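Long-range contacts in putative oxidoreductase (Gluconobacter oxydans, PDB 3WJ7), which probably acts as a nicotinamide-dependent oxidoreductase of the short-chain dehydrogenase/reductase family, which adopts a Rossmann-type fold: residues 76-81 with 116-121; 34-39 with 227-232. One frame throughout, in Å; residues are numbered along the deposited sequence.

Interaction 1 (76-81 with 116-121); sequences KGVKIL and AGVEKI
The carboxylate of Glu-119 has the aliphatic chain of Lys-79 over one face: CG of Lys-79 stands 3.8 Å from CD of Glu-119, and CE passes on the same side near OE1. Lys-79 NZ stops 4.5 Å from OE1 of Glu-119, so the opposite charges are neighbours without forming a salt bridge. The carbonyl of Lys-79 is gripped at its oxygen by two amides. Lys-120 N reaches Lys-79 O at 3.2 Å in the carbonyl plane, whereas Glu-119 N, 2.8 Å from the same oxygen, is tilted 31° from that plane. Val-118 CG1, anti to its backbone N (chi1 165°), lies on the side toward which Glu-119 N is tilted, 3.4 Å from Lys-79 O. CG2 of Val-118 rests alongside Val-78 CG1 at 3.9 Å, and Val-118 CG1 also packs against Leu-81 CB at 4.1 Å. An alanine at Val-118 would probably open a gap beside Val-78 and Leu-81 and leave one side of the Lys-79 carbonyl less covered. Beyond this point the chains pair as parallel strands: Leu-81 N bonds to Lys-120 O at 2.9 Å, and Leu-81 and Ile-121 set their side chains side by side on one face, Ile-80 and Lys-120 on the other. Gly-117 ends helix 95-115 in a Schellman motif, completing the beta-alpha-beta crossover from strand 78-83 to strand 120-124. That helix covers Leu-81, Val-118 and Ile-121 through Leu-109, Met-110 and Ala-113, Leu-75 of helix 71-75 also touches Val-118, and strand 15-18 runs along the other edge of 76-81.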
ATOM      1  N   LYS A  76      28.934   5.692  18.990  1.00 45.54           N
ATOM      2  CA  LYS A  76      30.081   5.649  19.927  1.00 47.52           C
ATOM      3  C   LYS A  76      30.617   7.052  20.260  1.00 44.85           C
ATOM      4  O   LYS A  76      30.917   7.844  19.366  1.00 46.06           O
ATOM      5  CB  LYS A  76      31.172   4.727  19.379  1.00 52.49           C
ATOM      6  CG  LYS A  76      32.403   4.594  20.246  1.00 55.31           C
ATOM      7  CD  LYS A  76      33.259   3.477  19.693  1.00 61.62           C
ATOM      8  CE  LYS A  76      34.726   3.764  19.934  1.00 67.16           C
ATOM      9  NZ  LYS A  76      35.519   2.598  19.465  1.00 76.11           N
ATOM     10  N   GLY A  77      30.675   7.369  21.553  1.00 48.99           N
ATOM     11  CA  GLY A  77      31.221   8.638  22.065  1.00 42.32           C
ATOM     12  C   GLY A  77      30.282   9.821  21.931  1.00 47.44           C
ATOM     13  O   GLY A  77      30.712  10.984  22.067  1.00 45.52           O
ATOM     14  N   VAL A  78      28.999   9.538  21.651  1.00 46.34           N
ATOM     15  CA  VAL A  78      27.984  10.593  21.369  1.00 41.79           C
ATOM     16  C   VAL A  78      27.172  11.020  22.615  1.00 41.15           C
ATOM     17  O   VAL A  78      26.541  10.207  23.242  1.00 41.63           O
ATOM     18  CB  VAL A  78      27.017  10.138  20.233  1.00 40.43           C
ATOM     19  CG1 VAL A  78      25.836  11.100  20.076  1.00 37.43           C
ATOM     20  CG2 VAL A  78      27.773   9.936  18.912  1.00 39.32           C
ATOM     21  N   LYS A  79      27.151  12.299  22.945  1.00 43.35           N
ATOM     22  CA  LYS A  79      26.426  12.767  24.113  1.00 47.62           C
ATOM     23  C   LYS A  79      24.979  13.170  23.767  1.00 47.21           C
ATOM     24  O   LYS A  79      24.052  13.023  24.601  1.00 45.47           O
ATOM     25  CB  LYS A  79      27.195  13.971  24.713  1.00 54.52           C
ATOM     26  CG  LYS A  79      26.455  14.764  25.799  1.00 61.58           C
ATOM     27  CD  LYS A  79      27.197  16.047  26.186  1.00 69.98           C
ATOM     28  CE  LYS A  79      26.712  16.602  27.531  1.00 71.64           C
ATOM     29  NZ  LYS A  79      26.636  18.094  27.521  1.00 70.63           N
ATOM     30  N   ILE A  80      24.826  13.727  22.559  1.00 41.43           N
ATOM     31  CA  ILE A  80      23.605  14.392  22.094  1.00 40.40           C
ATOM     32  C   ILE A  80      23.260  13.975  20.653  1.00 40.61           C
ATOM     33  O   ILE A  80      24.117  13.946  19.740  1.00 38.71           O
ATOM     34  CB  ILE A  80      23.742  15.922  22.115  1.00 42.17           C
ATOM     35  CG1 ILE A  80      23.832  16.471  23.557  1.00 44.03           C
ATOM     36  CG2 ILE A  80      22.578  16.592  21.409  1.00 41.40           C
ATOM     37  CD1 ILE A  80      24.678  17.724  23.601  1.00 40.68           C
ATOM     38  N   LEU A  81      21.986  13.658  20.485  1.00 36.62           N
ATOM     39  CA  LEU A  81      21.447  13.216  19.247  1.00 33.36           C
ATOM     40  C   LEU A  81      20.281  14.125  18.829  1.00 32.77           C
ATOM     41  O   LEU A  81      19.323  14.350  19.591  1.00 30.68           O
ATOM     42  CB  LEU A  81      20.986  11.772  19.364  1.00 32.10           C
ATOM     43  CG  LEU A  81      20.173  11.315  18.144  1.00 33.18           C
ATOM     44  CD1 LEU A  81      21.035  11.298  16.873  1.00 33.63           C
ATOM     45  CD2 LEU A  81      19.551   9.953  18.384  1.00 32.99           C
ATOM     46  N   ALA A 116      23.620   3.106  23.664  1.00 44.55           N
ATOM     47  CA  ALA A 116      24.960   3.726  23.682  1.00 42.32           C
ATOM     48  C   ALA A 116      25.124   4.703  24.864  1.00 46.53           C
ATOM     49  O   ALA A 116      26.201   5.238  25.104  1.00 46.65           O
ATOM     50  CB  ALA A 116      25.232   4.435  22.373  1.00 38.63           C
ATOM     51  N   GLY A 117      24.046   4.947  25.600  1.00 48.33           N
ATOM     52  CA  GLY A 117      24.098   5.882  26.708  1.00 46.49           C
ATOM     53  C   GLY A 117      24.108   7.351  26.321  1.00 47.93           C
ATOM     54  O   GLY A 117      24.576   8.160  27.100  1.00 45.25           O
ATOM     55  N   VAL A 118      23.573   7.710  25.138  1.00 49.04           N
ATOM     56  CA  VAL A 118      23.343   9.133  24.767  1.00 46.12           C
ATOM     57  C   VAL A 118      22.547   9.832  25.857  1.00 45.04           C
ATOM     58  O   VAL A 118      21.588   9.270  26.345  1.00 47.11           O
ATOM     59  CB  VAL A 118      22.611   9.271  23.395  1.00 49.32           C
ATOM     60  CG1 VAL A 118      22.044  10.686  23.196  1.00 46.39           C
ATOM     61  CG2 VAL A 118      23.536   8.879  22.239  1.00 42.74           C
ATOM     62  N   GLU A 119      22.942  11.043  26.232  1.00 48.03           N
ATOM     63  CA  GLU A 119      22.358  11.728  27.386  1.00 53.64           C
ATOM     64  C   GLU A 119      21.117  12.490  27.009  1.00 50.52           C
ATOM     65  O   GLU A 119      20.201  12.631  27.818  1.00 46.17           O
ATOM     66  CB  GLU A 119      23.345  12.743  27.997  1.00 63.79           C
ATOM     67  CG  GLU A 119      24.459  12.131  28.840  1.00 76.76           C
ATOM     68  CD  GLU A 119      25.607  13.106  29.129  1.00 84.92           C
ATOM     69  OE1 GLU A 119      25.340  14.273  29.521  1.00 88.93           O
ATOM     70  OE2 GLU A 119      26.787  12.696  28.972  1.00 79.56           O
ATOM     71  N   LYS A 120      21.127  13.058  25.808  1.00 47.64           N
ATOM     72  CA  LYS A 120      19.986  13.839  25.357  1.00 47.89           C
ATOM     73  C   LYS A 120      19.681  13.665  23.866  1.00 44.00           C
ATOM     74  O   LYS A 120      20.596  13.665  23.028  1.00 41.41           O
ATOM     75  CB  LYS A 120      20.132  15.310  25.730  1.00 51.58           C
ATOM     76  CG  LYS A 120      18.771  15.970  25.914  1.00 56.19           C
ATOM     77  CD  LYS A 120      18.890  17.290  26.671  1.00 61.45           C
ATOM     78  CE  LYS A 120      18.686  17.107  28.175  1.00 56.92           C
ATOM     79  NZ  LYS A 120      18.347  18.424  28.746  1.00 58.58           N
ATOM     80  N   ILE A 121      18.387  13.509  23.569  1.00 37.15           N
ATOM     81  CA  ILE A 121      17.918  13.252  22.232  1.00 32.02           C
ATOM     82  C   ILE A 121      16.928  14.331  21.904  1.00 31.41           C
ATOM     83  O   ILE A 121      16.018  14.621  22.680  1.00 32.93           O
ATOM     84  CB  ILE A 121      17.258  11.858  22.157  1.00 31.47           C
ATOM     85  CG1 ILE A 121      18.321  10.804  22.361  1.00 29.40           C
ATOM     86  CG2 ILE A 121      16.606  11.611  20.791  1.00 30.66           C
ATOM     87  CD1 ILE A 121      17.769   9.452  22.739  1.00 31.74           C
TER

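Interaction 2 (34-39 with 227-232)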
ATOM      1  N   GLU A  34      26.792  23.982  14.560  1.00 50.18           N
ATOM      2  CA  GLU A  34      28.175  24.311  14.264  1.00 55.46           C
ATOM      3  C   GLU A  34      28.558  25.721  14.770  1.00 59.00           C
ATOM      4  O   GLU A  34      29.612  25.874  15.377  1.00 55.54           O
ATOM      5  CB  GLU A  34      28.445  24.190  12.775  1.00 55.67           C
ATOM      6  CG  GLU A  34      29.913  24.348  12.403  1.00 64.53           C
ATOM      7  CD  GLU A  34      30.679  23.041  12.485  1.00 75.30           C
ATOM      8  OE1 GLU A  34      30.100  21.984  12.101  1.00 80.93           O
ATOM      9  OE2 GLU A  34      31.859  23.074  12.922  1.00 72.88           O
ATOM     10  N   GLU A  35      27.703  26.725  14.529  1.00 62.50           N
ATOM     11  CA  GLU A  35      27.980  28.117  14.927  1.00 68.08           C
ATOM     12  C   GLU A  35      27.900  28.269  16.439  1.00 63.16           C
ATOM     13  O   GLU A  35      28.527  29.162  17.014  1.00 63.92           O
ATOM     14  CB  GLU A  35      27.046  29.121  14.214  1.00 76.03           C
ATOM     15  CG  GLU A  35      27.060  28.997  12.681  1.00 86.23           C
ATOM     16  CD  GLU A  35      26.134  29.983  11.959  1.00 91.15           C
ATOM     17  OE1 GLU A  35      26.287  31.213  12.155  1.00102.53           O
ATOM     18  OE2 GLU A  35      25.262  29.536  11.173  1.00 83.31           O
ATOM     19  N   ARG A  36      27.127  27.392  17.073  1.00 54.91           N
ATOM     20  CA  ARG A  36      27.164  27.232  18.519  1.00 52.54           C
ATOM     21  C   ARG A  36      28.366  26.379  19.054  1.00 52.85           C
ATOM     22  O   ARG A  36      28.466  26.143  20.256  1.00 51.32           O
ATOM     23  CB  ARG A  36      25.823  26.664  19.006  1.00 50.66           C
ATOM     24  CG  ARG A  36      24.877  27.688  19.645  1.00 49.13           C
ATOM     25  CD  ARG A  36      23.562  26.998  19.841  1.00 48.40           C
ATOM     26  NE  ARG A  36      22.402  27.785  20.260  1.00 48.76           N
ATOM     27  CZ  ARG A  36      21.712  28.655  19.513  1.00 48.13           C
ATOM     28  NH1 ARG A  36      22.080  29.006  18.276  1.00 46.21           N
ATOM     29  NH2 ARG A  36      20.630  29.206  20.032  1.00 49.54           N
ATOM     30  N   GLY A  37      29.246  25.919  18.154  1.00 52.80           N
ATOM     31  CA  GLY A  37      30.413  25.063  18.472  1.00 53.59           C
ATOM     32  C   GLY A  37      30.252  23.664  19.098  1.00 56.03           C
ATOM     33  O   GLY A  37      31.027  23.278  19.965  1.00 55.28           O
ATOM     34  N   HIS A  38      29.260  22.892  18.668  1.00 54.58           N
ATOM     35  CA  HIS A  38      29.246  21.462  18.951  1.00 51.86           C
ATOM     36  C   HIS A  38      30.252  20.784  18.058  1.00 50.90           C
ATOM     37  O   HIS A  38      30.563  21.296  16.982  1.00 51.98           O
ATOM     38  CB  HIS A  38      27.863  20.894  18.647  1.00 50.93           C
ATOM     39  CG  HIS A  38      26.819  21.365  19.595  1.00 52.43           C
ATOM     40  ND1 HIS A  38      26.055  20.500  20.344  1.00 56.28           N
ATOM     41  CD2 HIS A  38      26.446  22.613  19.962  1.00 55.84           C
ATOM     42  CE1 HIS A  38      25.241  21.195  21.120  1.00 57.14           C
ATOM     43  NE2 HIS A  38      25.463  22.481  20.912  1.00 56.52           N
ATOM     44  N   ARG A  39      30.755  19.633  18.479  1.00 52.55           N
ATOM     45  CA  ARG A  39      31.512  18.794  17.560  1.00 54.62           C
ATOM     46  C   ARG A  39      30.511  17.886  16.848  1.00 51.38           C
ATOM     47  O   ARG A  39      29.808  17.089  17.481  1.00 50.71           O
ATOM     48  CB  ARG A  39      32.591  17.954  18.271  1.00 62.86           C
ATOM     49  CG  ARG A  39      32.966  18.399  19.675  1.00 79.28           C
ATOM     50  CD  ARG A  39      34.195  17.623  20.142  1.00105.21           C
ATOM     51  NE  ARG A  39      34.780  18.101  21.406  1.00118.78           N
ATOM     52  CZ  ARG A  39      35.986  17.753  21.865  1.00122.67           C
ATOM     53  NH1 ARG A  39      36.765  16.923  21.174  1.00121.17           N
ATOM     54  NH2 ARG A  39      36.422  18.236  23.023  1.00124.53           N
ATOM     55  N   HIS A 227      15.526  24.137  17.303  1.00 37.70           N
ATOM     56  CA  HIS A 227      16.105  22.877  17.750  1.00 38.39           C
ATOM     57  C   HIS A 227      17.194  23.139  18.794  1.00 39.14           C
ATOM     58  O   HIS A 227      17.312  22.407  19.774  1.00 37.24           O
ATOM     59  CB  HIS A 227      16.735  22.100  16.593  1.00 41.15           C
ATOM     60  CG  HIS A 227      15.757  21.442  15.676  1.00 40.50           C
ATOM     61  ND1 HIS A 227      15.665  20.070  15.553  1.00 42.93           N
ATOM     62  CD2 HIS A 227      14.879  21.957  14.789  1.00 38.95           C
ATOM     63  CE1 HIS A 227      14.740  19.771  14.657  1.00 37.05           C
ATOM     64  NE2 HIS A 227      14.247  20.898  14.182  1.00 36.01           N
ATOM     65  N   ALA A 228      18.006  24.176  18.581  1.00 39.66           N
ATOM     66  CA  ALA A 228      19.107  24.432  19.503  1.00 38.00           C
ATOM     67  C   ALA A 228      18.547  24.822  20.858  1.00 39.47           C
ATOM     68  O   ALA A 228      19.015  24.349  21.909  1.00 36.95           O
ATOM     69  CB  ALA A 228      20.057  25.488  18.950  1.00 37.74           C
ATOM     70  N   LEU A 229      17.504  25.659  20.816  1.00 42.25           N
ATOM     71  CA  LEU A 229      16.796  26.123  22.032  1.00 41.32           C
ATOM     72  C   LEU A 229      16.155  24.996  22.782  1.00 40.09           C
ATOM     73  O   LEU A 229      16.047  25.071  23.996  1.00 42.44           O
ATOM     74  CB  LEU A 229      15.708  27.145  21.669  1.00 41.44           C
ATOM     75  CG  LEU A 229      16.287  28.389  20.991  1.00 43.26           C
ATOM     76  CD1 LEU A 229      15.200  29.313  20.433  1.00 40.90           C
ATOM     77  CD2 LEU A 229      17.228  29.070  21.979  1.00 37.41           C
ATOM     78  N   ALA A 230      15.695  23.959  22.069  1.00 39.23           N
ATOM     79  CA  ALA A 230      15.102  22.811  22.765  1.00 39.16           C
ATOM     80  C   ALA A 230      16.165  21.995  23.478  1.00 39.94           C
ATOM     81  O   ALA A 230      15.898  21.481  24.564  1.00 39.19           O
ATOM     82  CB  ALA A 230      14.302  21.936  21.843  1.00 40.28           C
ATOM     83  N   LEU A 231      17.350  21.888  22.869  1.00 37.92           N
ATOM     84  CA  LEU A 231      18.499  21.296  23.529  1.00 40.78           C
ATOM     85  C   LEU A 231      18.910  22.102  24.772  1.00 48.54           C
ATOM     86  O   LEU A 231      19.266  21.503  25.793  1.00 54.00           O
ATOM     87  CB  LEU A 231      19.705  21.212  22.582  1.00 36.53           C
ATOM     88  CG  LEU A 231      21.031  20.923  23.310  1.00 35.43           C
ATOM     89  CD1 LEU A 231      21.140  19.496  23.748  1.00 34.65           C
ATOM     90  CD2 LEU A 231      22.208  21.198  22.422  1.00 37.68           C
ATOM     91  N   GLU A 232      18.886  23.440  24.688  1.00 48.52           N
ATOM     92  CA  GLU A 232      19.335  24.269  25.826  1.00 50.75           C
ATOM     93  C   GLU A 232      18.321  24.384  26.956  1.00 55.88           C
ATOM     94  O   GLU A 232      18.693  24.161  28.096  1.00 56.62           O
ATOM     95  CB  GLU A 232      19.828  25.632  25.382  1.00 47.31           C
ATOM     96  CG  GLU A 232      21.208  25.545  24.736  1.00 50.82           C
ATOM     97  CD  GLU A 232      21.362  26.451  23.515  1.00 58.11           C
ATOM     98  OE1 GLU A 232      20.541  27.386  23.356  1.00 64.80           O
ATOM     99  OE2 GLU A 232      22.300  26.229  22.700  1.00 59.16           O
TER
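Arg-36 and Glu-232 supply the charged part of this contact. NE of Arg-36 donates to OE2 of Glu-232 over 2.9 Å, with an N-H...O angle of 137°, in a salt bridge that uses the syn lone pair of the oxygen. Glu-232 OE2 lies in the guanidinium plane, so the acid meets the arginine at its edge, and the two planes are 12° apart. The guanidinium has a second acidic partner, since NH1 of Arg-36 forms a salt bridge with Glu-225, two turns earlier in helix 220-233; two acids of this helix thus share the positive charge and would probably fix the rotation of the group. His-38 ND1 is hydrogen-bonded to Thr-16 OG1 of strand 15-18, which holds the ring from that side.

Apolar contacts flank the ion pair. Ala-228 CB sits over one face of the guanidinium, toward its rim and 3.5 Å from Arg-36 NE, while CD2 of Leu-229 approaches NH2 of Arg-36 near the group's plane. His-38 and Leu-231 meet tip to tip, the leucine methyl CD2 lying at the edge of the ring near CE1.

Gly-37, with positive phi, closes helix 24-35 in a Schellman motif and turns the chain toward strand 39-44. Strand 15-18, helix 24-35 and strand 39-44 form the first beta-alpha-beta unit of a Rossmann fold, whose connecting turn is tied here to a much later helix packed against the same sheet.

Interactions 1 and 2 have centres 14 Å apart and meet through Leu-231. Leu-231 CD1 packs against Ile-80 CD1 at 4.0 Å and Lys-120 CD at 4.3 Å, so helix 220-233 rests on the sheet face opposite to that covered by helix 95-115. Thr-16 of strand 15-18 also connects them, touching Ile-80 in one and bonding His-38 in the other. Interaction 1 lies at the starts of strands 78-83 and 120-124, and interaction 2 joins the turn before strand 39-44 to the later part of helix 220-233. Rossmann folds bind the dinucleotide at the strands' carboxyl ends, so neither contact is expected to form the cofactor site. A bound mercury ion is about 13 Å from the Ile-121 side chain.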